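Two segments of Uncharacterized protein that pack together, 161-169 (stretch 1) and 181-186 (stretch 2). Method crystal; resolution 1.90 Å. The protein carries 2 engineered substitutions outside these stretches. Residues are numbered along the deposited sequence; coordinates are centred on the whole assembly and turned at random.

Stretch 1 161-169: CIPLTNVEP
Stretch 2 181-186: VVKYEV

Stretch 1 enters as a strand, 161-163, turns through a 3-10 segment, 164-166 (phi/psi -59/-21, -75/-9, -102/8), and re-extends at Val167 (-114/168) and Glu168 (-127/152) before a cis peptide bond to Pro169. The turn is closed by Asn166 N to Pro163 O at 2.8 Å, with a weak bond from Val167 N to Leu164 O at 3.4 Å. Stretch 2 is a strand with extended torsions throughout.

A single antiparallel bridge sets the register. Glu168 N donates to Lys183 O (2.8 Å, 158°) and Lys183 N to Glu168 O (2.7 Å, 160°), a near-linear pair that holds the two CA atoms 5.0 Å apart. Beyond it, one water extends the pairing: it donates to Asn166 O at 2.8 Å and accepts from Glu185 N at 2.9 Å.

The apolar contacts centre on Tyr184 (chi1 174°, chi2 64°). Ile162 (m, t) lays CG2 over one ring face, 3.9 Å from the centroid and 22° off the normal, a CH-pi contact; Asn166 O lies at the ring edge, 3.6 Å from Tyr184 CD1. Val167 (m) places CB 3.9 Å from CG2 of Val182 (m).

Among charged groups, Glu168 OE2 lies 3.8 Å from Glu185 OE2, a like-charge approach; Glu185 OE2 is hydrogen-bonded elsewhere in the structure.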

# COMPACT_ATOMS: atom_id res chain seq x y z
N CYS A 161 10.26 -24.03 7.55
CA CYS A 161 8.91 -24.57 7.47
C CYS A 161 8.77 -25.52 8.66
O CYS A 161 9.47 -26.53 8.72
CB CYS A 161 8.69 -25.35 6.18
SG CYS A 161 8.67 -24.19 4.74
N ILE A 162 7.88 -25.17 9.58
CA ILE A 162 7.74 -25.85 10.87
C ILE A 162 6.49 -26.72 10.83
O ILE A 162 5.41 -26.18 10.71
CB ILE A 162 7.59 -24.87 12.01
CG1 ILE A 162 8.90 -24.01 12.16
CG2 ILE A 162 7.42 -25.67 13.32
CD1 ILE A 162 8.70 -22.69 12.94
N PRO A 163 6.61 -28.05 10.97
CA PRO A 163 5.37 -28.87 10.96
C PRO A 163 4.38 -28.48 12.06
O PRO A 163 4.78 -28.28 13.22
CB PRO A 163 5.87 -30.30 11.18
CG PRO A 163 7.37 -30.25 10.71
CD PRO A 163 7.83 -28.87 11.11
N LEU A 164 3.10 -28.36 11.72
CA LEU A 164 2.11 -28.07 12.74
C LEU A 164 2.10 -29.16 13.83
O LEU A 164 1.61 -28.94 14.94
CB LEU A 164 0.70 -27.97 12.16
CG LEU A 164 0.41 -26.69 11.34
CD1 LEU A 164 -1.12 -26.72 11.06
CD2 LEU A 164 0.83 -25.43 12.09
N THR A 165 2.61 -30.34 13.51
CA THR A 165 2.57 -31.41 14.51
C THR A 165 3.63 -31.13 15.58
O THR A 165 3.73 -31.87 16.55
CB THR A 165 2.85 -32.78 13.90
OG1 THR A 165 4.04 -32.71 13.13
CG2 THR A 165 1.72 -33.21 13.01
N ASN A 166 4.48 -30.12 15.33
CA ASN A 166 5.57 -29.77 16.25
C ASN A 166 5.31 -28.55 17.11
O ASN A 166 6.21 -28.11 17.82
CB ASN A 166 6.91 -29.52 15.51
CG ASN A 166 7.52 -30.80 15.00
OD1 ASN A 166 6.92 -31.85 15.12
ND2 ASN A 166 8.68 -30.71 14.41
N VAL A 167 4.09 -28.02 17.08
CA VAL A 167 3.78 -26.86 17.90
C VAL A 167 2.76 -27.19 18.98
O VAL A 167 2.12 -28.23 18.90
CB VAL A 167 3.25 -25.68 17.04
CG1 VAL A 167 4.32 -25.30 16.04
CG2 VAL A 167 1.93 -26.02 16.39
N GLU A 168 2.58 -26.28 19.95
CA GLU A 168 1.60 -26.45 21.02
C GLU A 168 0.71 -25.22 21.12
O GLU A 168 1.14 -24.11 20.82
CB GLU A 168 2.27 -26.63 22.40
CG GLU A 168 3.47 -27.55 22.48
CD GLU A 168 4.03 -27.60 23.93
OE1 GLU A 168 3.23 -27.55 24.89
OE2 GLU A 168 5.27 -27.67 24.10
N PRO A 169 -0.52 -25.39 21.58
CA PRO A 169 -1.23 -26.65 21.89
C PRO A 169 -1.47 -27.46 20.60
O PRO A 169 -1.78 -26.87 19.56
CB PRO A 169 -2.55 -26.17 22.49
CG PRO A 169 -2.31 -24.76 22.92
CD PRO A 169 -1.32 -24.21 21.95
N VAL A 181 -2.27 -17.92 18.54
CA VAL A 181 -0.84 -17.98 18.56
C VAL A 181 -0.35 -19.33 19.15
O VAL A 181 -0.86 -19.75 20.18
CB VAL A 181 -0.32 -16.80 19.37
CG1 VAL A 181 1.10 -17.01 19.72
CG2 VAL A 181 -0.55 -15.46 18.58
N VAL A 182 0.57 -20.03 18.48
CA VAL A 182 1.04 -21.32 18.97
C VAL A 182 2.47 -21.19 19.44
O VAL A 182 3.14 -20.19 19.15
CB VAL A 182 0.95 -22.44 17.92
CG1 VAL A 182 -0.54 -22.66 17.53
CG2 VAL A 182 1.84 -22.09 16.72
N LYS A 183 2.93 -22.21 20.16
CA LYS A 183 4.22 -22.17 20.83
C LYS A 183 5.13 -23.25 20.23
O LYS A 183 4.71 -24.40 20.05
CB LYS A 183 4.02 -22.35 22.34
CG LYS A 183 5.33 -22.41 23.10
CD LYS A 183 5.15 -22.25 24.62
CE LYS A 183 4.84 -23.56 25.32
NZ LYS A 183 5.06 -23.40 26.80
N TYR A 184 6.36 -22.87 19.90
CA TYR A 184 7.31 -23.76 19.27
C TYR A 184 8.67 -23.71 19.99
O TYR A 184 9.29 -22.63 20.06
CB TYR A 184 7.49 -23.35 17.79
CG TYR A 184 8.57 -24.14 17.09
CD1 TYR A 184 8.45 -25.51 16.91
CD2 TYR A 184 9.70 -23.50 16.59
CE1 TYR A 184 9.46 -26.24 16.28
CE2 TYR A 184 10.70 -24.22 15.95
CZ TYR A 184 10.57 -25.58 15.77
OH TYR A 184 11.58 -26.29 15.14
N GLU A 185 9.17 -24.86 20.43
CA GLU A 185 10.46 -24.88 21.10
C GLU A 185 11.50 -24.99 20.00
O GLU A 185 11.41 -25.87 19.14
CB GLU A 185 10.55 -26.04 22.11
CG GLU A 185 9.40 -26.01 23.14
CD GLU A 185 9.40 -27.19 24.15
OE1 GLU A 185 9.97 -28.25 23.84
OE2 GLU A 185 8.83 -27.03 25.26
N VAL A 186 12.46 -24.07 19.99
CA VAL A 186 13.42 -24.02 18.89
C VAL A 186 14.55 -24.97 19.22
O VAL A 186 15.22 -24.77 20.21
CB VAL A 186 13.99 -22.57 18.69
CG1 VAL A 186 15.03 -22.54 17.51
CG2 VAL A 186 12.84 -21.58 18.45
O HOH W 1 7.88 -27.41 19.99